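Local coordinates for glyoxalase-related enzyme (Fulvimarina pelagi, PDB 3BQX), which is of unknown function but belongs to the glyoxalase and bleomycin-resistance (VOC) superfamily, whose members are commonly metal-dependent enzymes, at residues Val77-Glu80 and Thr81-Ala84. Residues are numbered along the deposited sequence; the frame is centred on the assembly and turned at random.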
loop_
_atom_site.group_PDB
_atom_site.type_symbol
_atom_site.label_atom_id
_atom_site.label_comp_id
_atom_site.label_asym_id
_atom_site.label_seq_id
_atom_site.Cartn_x
_atom_site.Cartn_y
_atom_site.Cartn_z
ATOM N N VAL A 77 -12.789 9.337 4.503
ATOM C CA VAL A 77 -13.240 10.725 4.589
ATOM C C VAL A 77 -13.878 11.045 5.935
ATOM O O VAL A 77 -14.266 10.143 6.676
ATOM C CB VAL A 77 -14.233 11.038 3.450
ATOM C CG1 VAL A 77 -13.561 10.773 2.107
ATOM C CG2 VAL A 77 -15.481 10.180 3.595
ATOM N N ARG A 78 -14.007 12.338 6.237
ATOM C CA ARG A 78 -14.559 12.769 7.519
ATOM C C ARG A 78 -16.083 12.881 7.620
ATOM O O ARG A 78 -16.608 13.162 8.697
ATOM C CB ARG A 78 -13.916 14.098 7.933
ATOM C CG ARG A 78 -12.413 14.002 8.178
ATOM C CD ARG A 78 -11.852 15.318 8.697
ATOM N NE ARG A 78 -10.399 15.288 8.852
ATOM C CZ ARG A 78 -9.755 14.627 9.811
ATOM N NH1 ARG A 78 -10.431 13.931 10.717
ATOM N NH2 ARG A 78 -8.431 14.666 9.864
ATOM N N ALA A 79 -16.793 12.652 6.521
ATOM C CA ALA A 79 -18.252 12.720 6.535
ATOM C C ALA A 79 -18.827 11.896 5.389
ATOM O O ALA A 79 -18.241 11.834 4.311
ATOM C CB ALA A 79 -18.716 14.173 6.434
ATOM N N GLU A 80 -19.983 11.275 5.617
ATOM C CA GLU A 80 -20.607 10.441 4.594
ATOM C C GLU A 80 -20.865 11.193 3.299
ATOM O O GLU A 80 -20.822 10.605 2.221
ATOM C CB GLU A 80 -21.925 9.857 5.106
ATOM C CG GLU A 80 -22.396 8.644 4.331
ATOM C CD GLU A 80 -23.632 8.005 4.932
ATOM O OE1 GLU A 80 -23.643 7.759 6.158
ATOM O OE2 GLU A 80 -24.589 7.740 4.174
ATOM N N THR A 81 -21.126 12.492 3.409
ATOM C CA THR A 81 -21.401 13.320 2.240
ATOM C C THR A 81 -20.188 13.561 1.353
ATOM O O THR A 81 -20.312 14.154 0.284
ATOM C CB THR A 81 -21.946 14.702 2.646
ATOM O OG1 THR A 81 -21.000 15.357 3.501
ATOM C CG2 THR A 81 -23.272 14.561 3.364
ATOM N N GLU A 82 -19.018 13.108 1.792
ATOM C CA GLU A 82 -17.801 13.310 1.015
ATOM C C GLU A 82 -17.463 12.162 0.083
ATOM O O GLU A 82 -16.716 12.337 -0.879
ATOM C CB GLU A 82 -16.612 13.549 1.946
ATOM C CG GLU A 82 -16.779 14.774 2.794
ATOM C CD GLU A 82 -17.246 15.948 1.971
ATOM O OE1 GLU A 82 -16.431 16.517 1.215
ATOM O OE2 GLU A 82 -18.444 16.286 2.068
ATOM N N VAL A 83 -18.012 10.987 0.364
ATOM C CA VAL A 83 -17.720 9.819 -0.447
ATOM C C VAL A 83 -18.096 9.979 -1.915
ATOM O O VAL A 83 -17.240 9.889 -2.790
ATOM C CB VAL A 83 -18.416 8.566 0.115
ATOM C CG1 VAL A 83 -18.088 7.358 -0.754
ATOM C CG2 VAL A 83 -17.961 8.322 1.550
ATOM N N ALA A 84 -19.375 10.224 -2.178
ATOM C CA ALA A 84 -19.855 10.378 -3.547
ATOM C C ALA A 84 -19.137 11.462 -4.355
ATOM O O ALA A 84 -18.690 11.209 -5.475
ATOM C CB ALA A 84 -21.361 10.642 -3.543
HETATM O O HOH W 1 -21.590 10.436 -0.307
#
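Glu82 N donates to Ala79 O at 2.9 Å, closing a type I beta turn over Glu80 and Thr81. The bond is fairly straight at hydrogen, 160°, but the donor stands above the carbonyl plane of Ala79. One residue on, Val83 N reaches Glu80 O over a weak 3.4 Å bond. That carbonyl is gripped again by a water, which donates to Glu80 O at 2.6 Å and accepts from Ala84 N at 2.9 Å, bridging the two. The apolar side of the turn is buried: Val77 CG2 meets Val83 CG2 at 3.7 Å, the two side chains at about a right angle, while Val77 CB lies 3.8 Å from Glu82 CB. In this way the loop leaving strand 71-76 turns into helix 83-92, the beta-alpha connection of one of the two βαβββ modules characteristic of the VOC fold. The bend of Glu82 at chi2 (-47°) turns its carboxylate toward Thr81, whose OG1 donates to the anti lone pair of Glu82 OE2 at 3.1 Å. Further out, Phe125 of strand 120-125 touches both valines, and Val77 pairs through its backbone with Ala124. The guanidinium of Arg78 hydrogen-bonds through NH1 to Ile131 O and through NH2 to Gly132 O.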